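Bifunctional purine biosynthetic protein ADE5,7 (PDB 7LVO) catalyses, through the GAR synthetase half described here, the ATP-dependent joining of glycine to 5-phosphoribosylamine in de novo purine synthesis, and through its other half the later AIR synthetase step. Local coordinates at residues A176-K181 with E209-L214; F183-S188 with V232-S237. One frame throughout, in Å; residues are numbered along the deposited sequence.

Contact 1 of 2, residues A176-K181 with E209-L214; sequences AYIKSK and EAFAAL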
# COMPACT_ATOMS: atom_id res chain seq x y z
N ALA A 176 21.95 24.59 -8.44
CA ALA A 176 22.76 24.53 -9.65
C ALA A 176 22.33 23.38 -10.56
O ALA A 176 22.39 23.49 -11.78
CB ALA A 176 24.23 24.39 -9.29
N TYR A 177 21.90 22.26 -9.97
CA TYR A 177 21.48 21.11 -10.77
C TYR A 177 20.26 21.45 -11.61
O TYR A 177 20.17 21.07 -12.78
CB TYR A 177 21.21 19.92 -9.86
CG TYR A 177 20.79 18.66 -10.59
CD1 TYR A 177 21.67 17.98 -11.40
CD2 TYR A 177 19.50 18.15 -10.45
CE1 TYR A 177 21.30 16.83 -12.07
CE2 TYR A 177 19.12 17.00 -11.10
CZ TYR A 177 20.02 16.34 -11.91
OH TYR A 177 19.63 15.20 -12.57
N ILE A 178 19.29 22.16 -11.03
CA ILE A 178 18.12 22.58 -11.79
C ILE A 178 18.50 23.64 -12.80
O ILE A 178 17.98 23.67 -13.93
CB ILE A 178 17.01 23.07 -10.84
CG1 ILE A 178 16.57 21.94 -9.91
CG2 ILE A 178 15.82 23.61 -11.63
CD1 ILE A 178 15.59 22.36 -8.84
N LYS A 179 19.42 24.54 -12.43
CA LYS A 179 19.84 25.61 -13.33
C LYS A 179 20.48 25.07 -14.61
O LYS A 179 20.50 25.78 -15.62
CB LYS A 179 20.81 26.53 -12.60
CG LYS A 179 21.28 27.73 -13.41
CD LYS A 179 22.26 28.58 -12.60
CE LYS A 179 22.87 29.69 -13.43
NZ LYS A 179 23.84 30.51 -12.64
N SER A 180 21.00 23.85 -14.59
CA SER A 180 21.66 23.26 -15.74
C SER A 180 20.71 22.51 -16.67
O SER A 180 21.16 21.96 -17.67
CB SER A 180 22.78 22.32 -15.29
OG SER A 180 22.26 21.24 -14.53
N LYS A 181 19.41 22.47 -16.36
CA LYS A 181 18.43 21.80 -17.20
C LYS A 181 18.89 20.38 -17.53
O LYS A 181 19.34 20.11 -18.65
CB LYS A 181 18.21 22.59 -18.50
CG LYS A 181 17.68 24.00 -18.30
CD LYS A 181 16.25 23.98 -17.76
CE LYS A 181 15.62 25.37 -17.82
NZ LYS A 181 16.38 26.37 -17.01
N GLU A 209 9.14 27.37 -9.62
CA GLU A 209 8.52 26.57 -8.58
C GLU A 209 9.46 25.50 -8.04
O GLU A 209 9.27 25.05 -6.90
CB GLU A 209 7.24 25.92 -9.11
CG GLU A 209 6.25 26.90 -9.71
CD GLU A 209 4.95 26.25 -10.12
OE1 GLU A 209 4.69 25.12 -9.67
OE2 GLU A 209 4.20 26.87 -10.90
N ALA A 210 10.46 25.09 -8.82
CA ALA A 210 11.42 24.10 -8.35
C ALA A 210 12.36 24.70 -7.31
O ALA A 210 12.62 24.09 -6.26
CB ALA A 210 12.20 23.51 -9.52
N PHE A 211 12.88 25.89 -7.59
CA PHE A 211 13.75 26.55 -6.61
C PHE A 211 13.00 26.84 -5.32
O PHE A 211 13.55 26.69 -4.22
CB PHE A 211 14.31 27.85 -7.20
CG PHE A 211 14.94 27.67 -8.56
CD1 PHE A 211 16.07 26.89 -8.72
CD2 PHE A 211 14.40 28.30 -9.67
CE1 PHE A 211 16.64 26.73 -9.97
CE2 PHE A 211 14.97 28.15 -10.92
CZ PHE A 211 16.10 27.36 -11.07
N ALA A 212 11.74 27.25 -5.42
CA ALA A 212 10.93 27.45 -4.22
C ALA A 212 10.68 26.13 -3.51
O ALA A 212 10.73 26.06 -2.27
CB ALA A 212 9.61 28.13 -4.58
N ALA A 213 10.40 25.06 -4.27
CA ALA A 213 10.17 23.76 -3.67
C ALA A 213 11.42 23.20 -3.00
O ALA A 213 11.30 22.37 -2.10
CB ALA A 213 9.66 22.78 -4.72
N LEU A 214 12.61 23.63 -3.42
CA LEU A 214 13.83 23.17 -2.78
C LEU A 214 14.06 23.88 -1.44
O LEU A 214 14.52 23.25 -0.48
CB LEU A 214 15.04 23.39 -3.70
CG LEU A 214 15.11 22.51 -4.95
CD1 LEU A 214 16.37 22.82 -5.74
CD2 LEU A 214 15.05 21.04 -4.58
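Ile178, near the end of helix 171-179, meets Ala210, Phe211 and Leu214 of helix 207-218, a helix-helix contact within the ATP-grasp domain of GAR synthetase. It is a worked example of one branched side chain serving several partners, since the two arms of the isoleucine lean mainly on different neighbours.

The aliphatic contacts belong mainly to the longer arm. CG1 stands anti to the carbonyl carbon (chi1 -62°) and the chain continues extended, chi2 174°, which carries CD1 out between two residues one helical turn apart. Ile178 CD1 lies 3.6 Å from Ala210 CB. The CA atoms of Ile178 and Ala210 are 7.7 Å apart, consistent with the small side chain of Ala210. Leu214 reaches toward the isoleucine tip to tip.

The aromatic contact belongs to the shorter arm. Ile178 CG2 touches the outer part of the Phe211 ring obliquely, at 3.6 Å from CE1 and 3.8 Å from CZ, as the two side chains slide past each other in opposite directions. The backbone N of Lys179 lies near the plane of that ring, at its edge, while the lysine side chain leads away.

The polar groups sit at the end of helix 171-179. Ser180 OG donates to Tyr177 O at 2.7 Å, above the carbonyl plane, and Lys181, which leaves the helix with positive phi, forms a salt bridge to Asp207 at the start of helix 207-218. Ile190 of strand 188-192 touches Ala210 and Leu214 as well. The methyls Ile178 CD1 and Leu214 CD1 are modelled 3.2 Å apart, closer than two methyls usually sit, so their exact spacing is doubtful.

Contact 2 of 2, residues F183-S188 with V232-S237; sequences FTSGRS and VEEYLS
Glu234 meets the type I turn Phe183 to Gly186 across the contact, and its side chain can be followed outward from the end of strand 229-234 in the ATP-grasp domain. Its CB sits over a face of the Phe183 ring, 3.9 Å from the centroid, in a CH-pi contact. CG, anti to the backbone N (chi1 -176°), passes Phe183 CB at 3.7 Å, and CD, continuing the extended chain, comes to 3.7 Å from Ser185 OG. At the tip, Glu234 OE2 accepts two bonds: Ser185 OG at 2.7 Å on the anti side, and Ser185 N at 3.2 Å from above the carboxylate plane.

Next along, Tyr235 N donates to Arg187 O at 3.0 Å, adjoining the antiparallel, non-hydrogen-bonded pair Ser188 and Glu234. The Arg187 side chain runs beside Tyr235, bends at chi3 (60°) and lays its guanidinium on the ring, planes 18° apart and Arg187 CZ 4.2 Å from the centroid of the Tyr235 ring. Glu233, whose CB points away from the loop, forms salt bridges with Lys150 and Lys191.

Two donors from one residue fix the carboxylate against the turn, and their pull would be expected to favour its charged form, while the cation-pi stack pairs the arginine's charge with an aromatic face.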
# COMPACT_ATOMS: atom_id res chain seq x y z
N PHE A 183 17.08 17.46 -17.40
CA PHE A 183 16.04 16.52 -17.81
C PHE A 183 15.53 16.87 -19.20
O PHE A 183 15.19 18.03 -19.48
CB PHE A 183 14.89 16.53 -16.80
CG PHE A 183 15.31 16.14 -15.41
CD1 PHE A 183 16.28 15.16 -15.22
CD2 PHE A 183 14.76 16.75 -14.31
CE1 PHE A 183 16.67 14.79 -13.95
CE2 PHE A 183 15.16 16.40 -13.03
CZ PHE A 183 16.11 15.41 -12.85
N THR A 184 15.46 15.86 -20.07
CA THR A 184 14.98 16.07 -21.43
C THR A 184 13.54 16.56 -21.44
O THR A 184 13.16 17.41 -22.26
CB THR A 184 15.11 14.78 -22.24
OG1 THR A 184 16.47 14.33 -22.21
CG2 THR A 184 14.67 15.00 -23.68
N SER A 185 12.71 16.03 -20.54
CA SER A 185 11.30 16.42 -20.50
C SER A 185 11.11 17.88 -20.10
O SER A 185 10.02 18.42 -20.31
CB SER A 185 10.53 15.51 -19.54
OG SER A 185 10.58 14.16 -19.97
N GLY A 186 12.13 18.51 -19.53
CA GLY A 186 12.03 19.89 -19.11
C GLY A 186 11.36 20.11 -17.77
O GLY A 186 11.34 21.25 -17.28
N ARG A 187 10.80 19.06 -17.15
CA ARG A 187 10.15 19.17 -15.86
C ARG A 187 10.85 18.26 -14.86
O ARG A 187 11.29 17.16 -15.20
CB ARG A 187 8.67 18.79 -15.95
CG ARG A 187 7.87 19.67 -16.90
CD ARG A 187 6.38 19.35 -16.82
NE ARG A 187 5.86 19.56 -15.48
CZ ARG A 187 4.59 19.38 -15.13
NH1 ARG A 187 3.68 19.00 -16.01
NH2 ARG A 187 4.23 19.61 -13.87
N SER A 188 10.95 18.74 -13.62
CA SER A 188 11.61 18.01 -12.54
C SER A 188 10.60 17.66 -11.46
O SER A 188 9.55 18.30 -11.32
CB SER A 188 12.76 18.83 -11.94
OG SER A 188 13.74 19.13 -12.91
N VAL A 232 15.86 14.67 -6.73
CA VAL A 232 15.42 15.45 -7.89
C VAL A 232 15.52 14.54 -9.10
O VAL A 232 16.62 14.10 -9.46
CB VAL A 232 16.27 16.72 -8.08
CG1 VAL A 232 15.76 17.52 -9.26
CG2 VAL A 232 16.26 17.55 -6.81
N GLU A 233 14.38 14.25 -9.72
CA GLU A 233 14.33 13.29 -10.82
C GLU A 233 13.44 13.81 -11.93
O GLU A 233 12.62 14.72 -11.73
CB GLU A 233 13.85 11.92 -10.35
CG GLU A 233 12.43 11.91 -9.82
CD GLU A 233 11.99 10.54 -9.35
OE1 GLU A 233 12.84 9.79 -8.84
OE2 GLU A 233 10.79 10.22 -9.50
N GLU A 234 13.59 13.21 -13.11
CA GLU A 234 12.85 13.65 -14.28
C GLU A 234 11.36 13.35 -14.14
O GLU A 234 10.97 12.28 -13.67
CB GLU A 234 13.40 12.97 -15.54
CG GLU A 234 12.76 13.45 -16.83
CD GLU A 234 13.40 12.82 -18.06
OE1 GLU A 234 14.32 12.00 -17.90
OE2 GLU A 234 12.99 13.16 -19.18
N TYR A 235 10.54 14.31 -14.55
CA TYR A 235 9.09 14.12 -14.59
C TYR A 235 8.74 13.28 -15.82
O TYR A 235 9.03 13.68 -16.95
CB TYR A 235 8.38 15.48 -14.64
CG TYR A 235 6.89 15.38 -14.82
CD1 TYR A 235 6.04 15.26 -13.73
CD2 TYR A 235 6.32 15.43 -16.08
CE1 TYR A 235 4.67 15.18 -13.89
CE2 TYR A 235 4.95 15.35 -16.26
CZ TYR A 235 4.13 15.22 -15.16
OH TYR A 235 2.76 15.14 -15.33
N LEU A 236 8.13 12.13 -15.58
CA LEU A 236 7.76 11.22 -16.66
C LEU A 236 6.26 11.29 -16.92
O LEU A 236 5.46 11.59 -16.03
CB LEU A 236 8.16 9.78 -16.31
CG LEU A 236 9.64 9.55 -16.04
CD1 LEU A 236 9.90 8.08 -15.71
CD2 LEU A 236 10.49 9.99 -17.22
N SER A 237 5.88 11.01 -18.16
CA SER A 237 4.49 11.04 -18.60
C SER A 237 4.05 9.63 -18.99
O SER A 237 4.80 8.89 -19.63
CB SER A 237 4.31 11.99 -19.78
OG SER A 237 4.71 13.31 -19.45

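Both contacts build on the four-stranded antiparallel sheet of the ATP-grasp domain, their centres 12 Å apart and their segments alternating along the chain. Contact 1 joins two helices on this sheet; contact 2 fastens the loop following the first of them to strand 229-234, which follows the second. Tyr177 bridges them: its OH lies 3.3 Å from Phe183 CE1, and its CE2 packs 3.9 Å from Val232 CG1. The predicted ATP-binding region takes in all of contact 2, but of contact 1 only Lys181 and segment 209-214. Contact 2 lies nearer the predicted magnesium site, with the side chain of Glu233 about 7 Å from that of Glu331, whereas contact 1 lies away from it.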